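Local coordinates for protein quinone reductase (Klebsiella pneumoniae subsp. pneumoniae, PDB 4GI5) that binds FAD in a flavodoxin-like fold and probably reduces quinones with NAD(P)H, at residues S59-M64 with P128-G133; V116-P121 with K132-R137; E180-S183 with I187-P190. One frame throughout, in Å; residues are numbered along the deposited sequence.

Contact 1. Residues S59-M64 with P128-G133; sequences SDLYAM and PAIMKG
Ile130 meets the Tyr62 ring with both of its branches, one at the centre and one at the rim. Its CD1 stands 3.9 Å from the centroid of the Tyr62 ring, only 9° off the ring normal, a CH-pi contact over the face. Over the same face, the second branch is displaced toward the hydroxyl end, where Ile130 CG2 lies 3.5 Å from Tyr62 CE2. The extended Ile130 chain, with CG1 anti to the backbone N (chi1 -164°), carries CD1 that far, and its other flank faces Leu61, whose CB is 3.9 Å from Ile130 CD1. The end of Leu61 also reaches the helix backbone: its CD1 sits 3.6 Å from Met131 CA, close also to the carbonyl oxygen of Ile130. The polar end of Tyr62 is engaged too. A water 2.8 Å from Tyr62 OH accepts from Ile130 N, in the first turn of helix 129-138, and the same hydroxyl makes a weak bond to Tyr70 O of the second subunit. Spanning the two contact residues, Asp60 OD1 accepts from Ala63 N in an Asx motif. The arrangement fits a flavodoxin-like fold, a parallel sheet flanked by helices, in which the loop leaving edge strand 55-60 packs on a flanking helix.

Contact 2. Residues V116-P121 with K132-R137; sequences VIFQFP and KGWIDR
Phe118 and Trp134 meet ring to ring, and this aromatic pair carries most of the contact between strand 115-121 and helix 129-138. Phe118 turns its edge toward the face of the Trp134 six-membered ring in an offset edge-to-face arrangement, with centroids 5.6 Å apart and planes at 78°. The touching corner is Phe118 CE2, 3.6 Å from Trp134 CZ3, while Phe118 CZ follows slightly farther off. Trp134 holds its CG anti to the backbone N (chi1 -176°), which extends the indole from the helix toward the strand. Ile135 adds a lighter touch, its CD1 4.3 Å from Phe118 CE2 and lying in plane at the edge of the Trp134 ring, so one methyl serves both aromatic groups.

A second shell positions this pair. The indole NE1 of Trp134 is hydrogen-bonded to Glu106 of helix 101-112, and Trp66 meets its ring with planes at about 45°; Phe118 in turn rests against Leu171 of the neighbouring strand 168-174. On another side of the helix, at the dimer interface, Lys132 NZ forms a salt bridge 2.7 Å long with Asp136 OD1, which receives it on its syn lone pair. Both residues also bind the second subunit: Lys132 NZ reaches Trp123 O and Met127 O there, and Asp136 OD2 accepts from Ala129 N of that chain. One helix thus faces its own sheet and the dimer partner. Such a link between a central parallel strand and the helix that follows it is typical of the beta-alpha units of a flavodoxin-like fold, here in a dimeric flavoprotein.

Contact 3. Residues E180-S183 with I187-P190; sequences EHYS and INGP. With FAD (flavin-adenine dinucleotide), chain H.
The loop between strand 168-174 and helix 191-194 belongs to the FAD site, and here it folds back on itself so that Tyr182 meets the flavin from a braced position. Tyr182 OH donates a hydrogen bond of 2.5 Å to FAD O2, the pyrimidine carbonyl oxygen, which lies in plane at the edge of the phenol ring.

Asn188 backs one face of that ring. Its ND2 hovers 3.3 Å above the plane, offset toward the rim near Tyr182 CZ, and its CB makes a CH-pi contact 4.0 Å from the centroid of the Tyr182 ring; the amide and ring planes are 53° apart. The amide is tethered at both ends, since OD1 is bonded to Tyr159 OH of the second subunit, while ND2 donates to a water that lies 2.9 Å from His181 ND1. His181 itself stacks on Trp178 and uses NE2 to reach Pro260 O of the second subunit.

Backbone contacts close the turn beneath these side chains. Asn188 N donates to His181 O over 3.0 Å. Two CA-H...O contacts follow: Tyr182 CA lies 3.4 Å from Gly189 O, and Pro190 CA approaches Tyr182 O in return. Gly189 has a positive phi, a conformation that glycine readily adopts. In the first arm, Glu180 O accepts from both Ser183 N and Ser183 OG, the latter at 2.6 Å. The whole is a flavin-binding loop at the carboxyl end of a parallel strand, the usual place for the cofactor in flavodoxin-like proteins.

From the N terminus, residues 59-64 come first, and contact 1 closes a long loop by bringing the loop that leaves edge strand 55-60 onto helix 129-138. Contact 2 opens within that span, at strand 115-121, and ends a few residues later on the same helix; the two spans therefore overlap, and the two share Lys132 and Gly133. They also touch directly, where Met131 and Pro128 pack against Phe120, so one helix links the loop after the edge strand to the central strand of the parallel sheet. Contact 3 follows in series, a short loop closed after strand 168-174, its centre about 23 Å from that of contact 2. All three adjoin the second subunit.

Contact 1. Residues S59-M64 with P128-G133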
loop_
_atom_site.group_PDB
_atom_site.type_symbol
_atom_site.label_atom_id
_atom_site.label_comp_id
_atom_site.label_asym_id
_atom_site.label_seq_id
_atom_site.Cartn_x
_atom_site.Cartn_y
_atom_site.Cartn_z
ATOM N N SER B 59 -4.024 12.061 -15.406
ATOM C CA SER B 59 -5.107 11.879 -14.490
ATOM C C SER B 59 -4.628 12.470 -13.163
ATOM O O SER B 59 -3.987 11.788 -12.365
ATOM C CB SER B 59 -5.460 10.387 -14.328
ATOM O OG SER B 59 -6.050 9.893 -15.512
ATOM N N ASP B 60 -5.006 13.717 -12.905
ATOM C CA ASP B 60 -4.648 14.413 -11.720
ATOM C C ASP B 60 -5.746 14.133 -10.735
ATOM O O ASP B 60 -6.889 14.702 -10.749
ATOM C CB ASP B 60 -4.447 15.914 -12.030
ATOM C CG ASP B 60 -4.141 16.724 -10.797
ATOM O OD1 ASP B 60 -4.430 16.379 -9.583
ATOM O OD2 ASP B 60 -3.597 17.867 -11.018
ATOM N N LEU B 61 -5.510 13.129 -9.877
ATOM C CA LEU B 61 -6.608 12.615 -9.055
ATOM C C LEU B 61 -7.276 13.584 -8.093
ATOM O O LEU B 61 -8.518 13.610 -8.039
ATOM C CB LEU B 61 -6.131 11.374 -8.269
ATOM C CG LEU B 61 -5.573 10.280 -9.171
ATOM C CD1 LEU B 61 -5.017 9.110 -8.308
ATOM C CD2 LEU B 61 -6.538 9.742 -10.211
ATOM N N TYR B 62 -6.490 14.419 -7.442
ATOM C CA TYR B 62 -7.049 15.429 -6.561
ATOM C C TYR B 62 -7.876 16.486 -7.416
ATOM O O TYR B 62 -8.991 16.851 -6.964
ATOM C CB TYR B 62 -6.027 16.091 -5.722
ATOM C CG TYR B 62 -5.665 15.298 -4.486
ATOM C CD1 TYR B 62 -6.450 15.369 -3.322
ATOM C CD2 TYR B 62 -4.535 14.485 -4.453
ATOM C CE1 TYR B 62 -6.054 14.663 -2.148
ATOM C CE2 TYR B 62 -4.174 13.768 -3.351
ATOM C CZ TYR B 62 -4.890 13.904 -2.207
ATOM O OH TYR B 62 -4.464 13.307 -1.009
ATOM N N ALA B 63 -7.334 16.855 -8.552
ATOM C CA ALA B 63 -8.023 17.925 -9.399
ATOM C C ALA B 63 -9.330 17.356 -9.873
ATOM O O ALA B 63 -10.348 18.083 -9.960
ATOM C CB ALA B 63 -7.105 18.344 -10.520
HETATM N N MSE B 64 -9.417 16.044 -10.139
HETATM C CA MSE B 64 -10.623 15.381 -10.653
HETATM C C MSE B 64 -11.599 15.012 -9.494
HETATM O O MSE B 64 -12.611 14.451 -9.733
HETATM C CB MSE B 64 -10.242 14.067 -11.385
HETATM C CG MSE B 64 -9.435 14.311 -12.595
HETATM SE SE MSE B 64 -8.606 12.427 -12.942
HETATM C CE MSE B 64 -9.817 12.871 -14.150
ATOM N N PRO B 128 -0.242 7.252 -1.777
ATOM C CA PRO B 128 -1.371 8.013 -1.140
ATOM C C PRO B 128 -2.703 7.261 -1.380
ATOM O O PRO B 128 -2.899 6.656 -2.436
ATOM C CB PRO B 128 -1.356 9.365 -1.869
ATOM C CG PRO B 128 0.103 9.496 -2.269
ATOM C CD PRO B 128 0.510 8.130 -2.724
ATOM N N ALA B 129 -3.589 7.302 -0.402
ATOM C CA ALA B 129 -4.885 6.676 -0.537
ATOM C C ALA B 129 -5.627 6.940 -1.829
ATOM O O ALA B 129 -6.284 6.052 -2.377
ATOM C CB ALA B 129 -5.753 6.980 0.651
ATOM N N ILE B 130 -5.619 8.174 -2.316
ATOM C CA ILE B 130 -6.407 8.486 -3.481
ATOM C C ILE B 130 -5.919 7.698 -4.726
ATOM O O ILE B 130 -6.731 7.273 -5.558
ATOM C CB ILE B 130 -6.443 10.029 -3.765
ATOM C CG1 ILE B 130 -7.555 10.365 -4.731
ATOM C CG2 ILE B 130 -5.156 10.540 -4.271
ATOM C CD1 ILE B 130 -7.791 11.903 -4.792
HETATM N N MSE B 131 -4.615 7.466 -4.770
HETATM C CA MSE B 131 -3.984 6.667 -5.857
HETATM C C MSE B 131 -4.319 5.182 -5.664
HETATM O O MSE B 131 -4.619 4.466 -6.632
HETATM C CB MSE B 131 -2.447 6.830 -6.102
HETATM C CG MSE B 131 -1.986 6.294 -7.586
HETATM SE SE MSE B 131 -0.112 6.558 -7.375
HETATM C CE MSE B 131 -0.421 8.159 -8.615
ATOM N N LYS B 132 -4.224 4.690 -4.446
ATOM C CA LYS B 132 -4.650 3.319 -4.170
ATOM C C LYS B 132 -6.114 3.145 -4.556
ATOM O O LYS B 132 -6.514 2.093 -5.062
ATOM C CB LYS B 132 -4.521 3.015 -2.706
ATOM C CG LYS B 132 -4.891 1.570 -2.280
ATOM C CD LYS B 132 -3.941 0.617 -3.009
ATOM C CE LYS B 132 -4.251 -0.802 -2.829
ATOM N NZ LYS B 132 -5.460 -1.431 -2.345
ATOM N N GLY B 133 -6.930 4.169 -4.391
ATOM C CA GLY B 133 -8.322 4.072 -4.814
ATOM C C GLY B 133 -8.548 4.062 -6.316
ATOM O O GLY B 133 -9.500 3.440 -6.762
HETATM O O HOH W 1 -4.537 10.478 -0.930
#

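Contact 2. Residues V116-P121 with K132-R137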
loop_
_atom_site.group_PDB
_atom_site.type_symbol
_atom_site.label_atom_id
_atom_site.label_comp_id
_atom_site.label_asym_id
_atom_site.label_seq_id
_atom_site.Cartn_x
_atom_site.Cartn_y
_atom_site.Cartn_z
ATOM N N VAL B 116 2.729 4.230 -19.105
ATOM C CA VAL B 116 1.946 4.734 -18.004
ATOM C C VAL B 116 2.872 5.039 -16.842
ATOM O O VAL B 116 3.656 4.162 -16.403
ATOM C CB VAL B 116 0.907 3.721 -17.536
ATOM C CG1 VAL B 116 -0.002 4.282 -16.435
ATOM C CG2 VAL B 116 -0.013 3.341 -18.687
ATOM N N ILE B 117 2.834 6.268 -16.352
ATOM C CA ILE B 117 3.703 6.703 -15.305
ATOM C C ILE B 117 2.849 7.056 -14.080
ATOM O O ILE B 117 1.810 7.692 -14.220
ATOM C CB ILE B 117 4.538 7.947 -15.682
ATOM C CG1 ILE B 117 5.417 7.613 -16.865
ATOM C CG2 ILE B 117 5.367 8.442 -14.492
ATOM C CD1 ILE B 117 6.128 8.798 -17.491
ATOM N N PHE B 118 3.211 6.520 -12.912
ATOM C CA PHE B 118 2.524 6.810 -11.651
ATOM C C PHE B 118 3.446 7.695 -10.831
ATOM O O PHE B 118 4.556 7.279 -10.443
ATOM C CB PHE B 118 2.225 5.526 -10.845
ATOM C CG PHE B 118 1.312 4.570 -11.565
ATOM C CD1 PHE B 118 1.749 3.771 -12.604
ATOM C CD2 PHE B 118 -0.013 4.531 -11.201
ATOM C CE1 PHE B 118 0.850 2.890 -13.242
ATOM C CE2 PHE B 118 -0.863 3.622 -11.809
ATOM C CZ PHE B 118 -0.452 2.883 -12.807
ATOM N N GLN B 119 2.973 8.903 -10.481
ATOM C CA GLN B 119 3.765 9.833 -9.767
ATOM C C GLN B 119 3.087 10.213 -8.448
ATOM O O GLN B 119 1.927 10.590 -8.433
ATOM C CB GLN B 119 3.970 11.145 -10.541
ATOM C CG GLN B 119 4.853 12.087 -9.861
ATOM C CD GLN B 119 4.859 13.454 -10.444
ATOM O OE1 GLN B 119 4.590 13.637 -11.623
ATOM N NE2 GLN B 119 5.205 14.419 -9.596
ATOM N N PHE B 120 3.846 10.021 -7.357
ATOM C CA PHE B 120 3.336 10.230 -6.010
ATOM C C PHE B 120 4.416 10.427 -4.974
ATOM O O PHE B 120 5.507 9.910 -5.102
ATOM C CB PHE B 120 2.413 9.079 -5.592
ATOM C CG PHE B 120 3.058 7.724 -5.621
ATOM C CD1 PHE B 120 3.062 7.000 -6.789
ATOM C CD2 PHE B 120 3.609 7.145 -4.470
ATOM C CE1 PHE B 120 3.663 5.772 -6.862
ATOM C CE2 PHE B 120 4.127 5.860 -4.498
ATOM C CZ PHE B 120 4.217 5.192 -5.722
ATOM N N PRO B 121 4.127 11.215 -3.911
ATOM C CA PRO B 121 4.969 11.172 -2.708
ATOM C C PRO B 121 4.753 9.829 -2.007
ATOM O O PRO B 121 3.616 9.333 -1.952
ATOM C CB PRO B 121 4.416 12.323 -1.850
ATOM C CG PRO B 121 2.959 12.343 -2.267
ATOM C CD PRO B 121 2.878 11.977 -3.698
ATOM N N LYS B 132 -4.224 4.690 -4.446
ATOM C CA LYS B 132 -4.650 3.319 -4.170
ATOM C C LYS B 132 -6.114 3.145 -4.556
ATOM O O LYS B 132 -6.514 2.093 -5.062
ATOM C CB LYS B 132 -4.521 3.015 -2.706
ATOM C CG LYS B 132 -4.891 1.570 -2.280
ATOM C CD LYS B 132 -3.941 0.617 -3.009
ATOM C CE LYS B 132 -4.251 -0.802 -2.829
ATOM N NZ LYS B 132 -5.460 -1.431 -2.345
ATOM N N GLY B 133 -6.930 4.169 -4.391
ATOM C CA GLY B 133 -8.322 4.072 -4.814
ATOM C C GLY B 133 -8.548 4.062 -6.316
ATOM O O GLY B 133 -9.500 3.440 -6.762
ATOM N N TRP B 134 -7.676 4.706 -7.065
ATOM C CA TRP B 134 -7.602 4.529 -8.482
ATOM C C TRP B 134 -7.329 3.083 -8.881
ATOM O O TRP B 134 -8.081 2.495 -9.672
ATOM C CB TRP B 134 -6.666 5.500 -9.081
ATOM C CG TRP B 134 -6.535 5.521 -10.544
ATOM C CD1 TRP B 134 -7.212 6.440 -11.420
ATOM C CD2 TRP B 134 -5.774 4.682 -11.397
ATOM N NE1 TRP B 134 -6.808 6.205 -12.735
ATOM C CE2 TRP B 134 -6.009 5.110 -12.764
ATOM C CE3 TRP B 134 -4.932 3.569 -11.178
ATOM C CZ2 TRP B 134 -5.405 4.476 -13.841
ATOM C CZ3 TRP B 134 -4.317 2.946 -12.285
ATOM C CH2 TRP B 134 -4.550 3.449 -13.590
ATOM N N ILE B 135 -6.332 2.470 -8.244
ATOM C CA ILE B 135 -6.074 1.054 -8.465
ATOM C C ILE B 135 -7.305 0.258 -8.153
ATOM O O ILE B 135 -7.779 -0.581 -8.968
ATOM C CB ILE B 135 -4.848 0.557 -7.684
ATOM C CG1 ILE B 135 -3.611 1.277 -8.163
ATOM C CG2 ILE B 135 -4.745 -0.969 -7.730
ATOM C CD1 ILE B 135 -3.057 0.733 -9.470
ATOM N N ASP B 136 -7.859 0.401 -6.948
ATOM C CA ASP B 136 -8.932 -0.472 -6.504
ATOM C C ASP B 136 -10.144 -0.389 -7.427
ATOM O O ASP B 136 -10.770 -1.398 -7.661
ATOM C CB ASP B 136 -9.443 -0.044 -5.129
ATOM C CG ASP B 136 -8.471 -0.365 -3.947
ATOM O OD1 ASP B 136 -7.464 -1.040 -4.149
ATOM O OD2 ASP B 136 -8.696 0.316 -2.884
ATOM N N ARG B 137 -10.443 0.799 -7.891
ATOM C CA ARG B 137 -11.648 1.034 -8.698
ATOM C C ARG B 137 -11.461 0.824 -10.189
ATOM O O ARG B 137 -12.405 0.378 -10.867
ATOM C CB ARG B 137 -12.250 2.374 -8.371
ATOM C CG ARG B 137 -12.750 2.478 -6.965
ATOM C CD ARG B 137 -13.251 3.864 -6.479
ATOM N NE ARG B 137 -14.489 4.175 -7.264
ATOM C CZ ARG B 137 -14.575 5.116 -8.213
ATOM N NH1 ARG B 137 -13.564 5.934 -8.566
ATOM N NH2 ARG B 137 -15.737 5.157 -8.938
#

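Contact 3. Residues E180-S183 with I187-P190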
loop_
_atom_site.group_PDB
_atom_site.type_symbol
_atom_site.label_atom_id
_atom_site.label_comp_id
_atom_site.label_asym_id
_atom_site.label_seq_id
_atom_site.Cartn_x
_atom_site.Cartn_y
_atom_site.Cartn_z
ATOM N N GLU B 180 20.077 6.120 2.368
ATOM C CA GLU B 180 20.714 5.037 3.195
ATOM C C GLU B 180 19.644 4.296 4.035
ATOM O O GLU B 180 19.813 3.133 4.347
ATOM C CB GLU B 180 21.717 5.636 4.237
ATOM C CG GLU B 180 22.964 6.212 3.596
ATOM C CD GLU B 180 22.847 7.735 3.104
ATOM O OE1 GLU B 180 21.763 8.317 2.673
ATOM O OE2 GLU B 180 23.936 8.396 3.088
ATOM N N HIS B 181 18.581 5.005 4.370
ATOM C CA HIS B 181 17.497 4.442 5.154
ATOM C C HIS B 181 16.700 3.405 4.404
ATOM O O HIS B 181 16.017 2.607 5.034
ATOM C CB HIS B 181 16.555 5.551 5.641
ATOM C CG HIS B 181 17.210 6.579 6.467
ATOM N ND1 HIS B 181 16.611 7.784 6.755
ATOM C CD2 HIS B 181 18.473 6.656 6.968
ATOM C CE1 HIS B 181 17.418 8.508 7.503
ATOM N NE2 HIS B 181 18.577 7.868 7.598
ATOM N N TYR B 182 16.856 3.344 3.099
ATOM C CA TYR B 182 16.241 2.422 2.189
ATOM C C TYR B 182 17.228 1.502 1.484
ATOM O O TYR B 182 16.910 0.888 0.495
ATOM C CB TYR B 182 15.369 3.170 1.147
ATOM C CG TYR B 182 14.177 3.914 1.649
ATOM C CD1 TYR B 182 13.029 3.254 1.855
ATOM C CD2 TYR B 182 14.228 5.240 2.007
ATOM C CE1 TYR B 182 11.856 3.860 2.312
ATOM C CE2 TYR B 182 13.079 5.889 2.387
ATOM C CZ TYR B 182 11.894 5.178 2.546
ATOM O OH TYR B 182 10.834 5.897 3.012
ATOM N N SER B 183 18.469 1.428 2.004
ATOM C CA SER B 183 19.564 0.602 1.511
ATOM C C SER B 183 19.320 -0.826 1.928
ATOM O O SER B 183 18.366 -1.146 2.666
ATOM C CB SER B 183 20.953 1.122 1.976
ATOM O OG SER B 183 21.048 1.022 3.385
ATOM N N ILE B 187 16.803 0.681 7.793
ATOM C CA ILE B 187 15.676 0.353 8.681
ATOM C C ILE B 187 14.311 0.378 7.993
ATOM O O ILE B 187 13.413 -0.346 8.436
ATOM C CB ILE B 187 15.685 1.215 9.925
ATOM C CG1 ILE B 187 14.809 0.586 11.020
ATOM C CG2 ILE B 187 15.364 2.667 9.625
ATOM C CD1 ILE B 187 15.010 1.101 12.376
ATOM N N ASN B 188 14.162 1.198 6.971
ATOM C CA ASN B 188 12.836 1.230 6.332
ATOM C C ASN B 188 12.538 0.021 5.462
ATOM O O ASN B 188 11.378 -0.157 5.070
ATOM C CB ASN B 188 12.643 2.491 5.507
ATOM C CG ASN B 188 12.616 3.746 6.330
ATOM O OD1 ASN B 188 12.182 3.820 7.486
ATOM N ND2 ASN B 188 13.084 4.835 5.694
ATOM N N GLY B 189 13.541 -0.784 5.177
ATOM C CA GLY B 189 13.499 -1.822 4.183
ATOM C C GLY B 189 14.081 -1.418 2.854
ATOM O O GLY B 189 14.063 -0.232 2.522
ATOM N N PRO B 190 14.613 -2.350 2.081
ATOM C CA PRO B 190 15.195 -1.928 0.799
ATOM C C PRO B 190 14.101 -1.337 -0.084
ATOM O O PRO B 190 12.960 -1.878 -0.174
ATOM C CB PRO B 190 15.707 -3.225 0.170
ATOM C CG PRO B 190 15.879 -4.179 1.385
ATOM C CD PRO B 190 14.673 -3.781 2.261
HETATM P PA FAD H . 6.549 19.702 -0.713
HETATM O O1A FAD H . 5.570 20.351 -1.601
HETATM O O2A FAD H . 6.442 19.622 0.737
HETATM O O5B FAD H . 8.026 20.358 -0.968
HETATM C C5B FAD H . 9.278 19.826 -0.490
HETATM C C4B FAD H . 10.338 20.863 -0.672
HETATM O O4B FAD H . 10.617 20.966 -2.050
HETATM C C3B FAD H . 9.969 22.207 -0.093
HETATM O O3B FAD H . 11.103 22.612 0.660
HETATM C C2B FAD H . 9.836 22.998 -1.361
HETATM O O2B FAD H . 10.037 24.424 -1.180
HETATM C C1B FAD H . 10.785 22.414 -2.354
HETATM N N9A FAD H . 10.368 22.749 -3.743
HETATM C C8A FAD H . 9.068 22.805 -4.358
HETATM N N7A FAD H . 9.125 23.181 -5.615
HETATM C C5A FAD H . 10.450 23.480 -5.732
HETATM C C6A FAD H . 11.283 24.075 -6.777
HETATM N N6A FAD H . 10.630 24.282 -7.874
HETATM N N1A FAD H . 12.639 24.259 -6.617
HETATM C C2A FAD H . 13.216 23.919 -5.469
HETATM N N3A FAD H . 12.471 23.393 -4.423
HETATM C C4A FAD H . 11.215 23.188 -4.610
HETATM N N1 FAD H . 8.694 9.776 3.621
HETATM C C2 FAD H . 9.276 8.560 3.567
HETATM O O2 FAD H . 10.530 8.416 3.238
HETATM N N3 FAD H . 8.569 7.411 3.864
HETATM C C4 FAD H . 7.310 7.455 4.339
HETATM O O4 FAD H . 6.653 6.421 4.522
HETATM C C4X FAD H . 6.687 8.748 4.433
HETATM N N5 FAD H . 5.386 8.846 4.839
HETATM C C5X FAD H . 4.738 10.110 4.817
HETATM C C6 FAD H . 3.464 10.204 5.115
HETATM C C7 FAD H . 2.772 11.407 4.992
HETATM C C7M FAD H . 1.326 11.489 5.318
HETATM C C8 FAD H . 3.484 12.576 4.632
HETATM C C8M FAD H . 2.762 13.894 4.571
HETATM C C9 FAD H . 4.811 12.511 4.343
HETATM C C9A FAD H . 5.479 11.253 4.400
HETATM N N10 FAD H . 6.783 11.110 3.981
HETATM C C10 FAD H . 7.418 9.875 3.971
HETATM C "C1'" FAD H . 7.565 12.245 3.471
HETATM C "C2'" FAD H . 7.092 12.447 2.030
HETATM O "O2'" FAD H . 7.442 11.420 1.099
HETATM C "C3'" FAD H . 7.629 13.801 1.461
HETATM O "O3'" FAD H . 6.994 14.795 2.306
HETATM C "C4'" FAD H . 7.214 14.083 0.011
HETATM O "O4'" FAD H . 7.928 13.237 -0.833
HETATM C "C5'" FAD H . 7.625 15.526 -0.385
HETATM O "O5'" FAD H . 7.086 15.801 -1.638
HETATM P P FAD H . 5.971 17.007 -1.721
HETATM O O1P FAD H . 5.615 17.154 -3.149
HETATM O O2P FAD H . 4.862 16.846 -0.782
HETATM O O3P FAD H . 6.948 18.205 -1.252
HETATM O O HOH W 2 13.745 7.512 7.173
#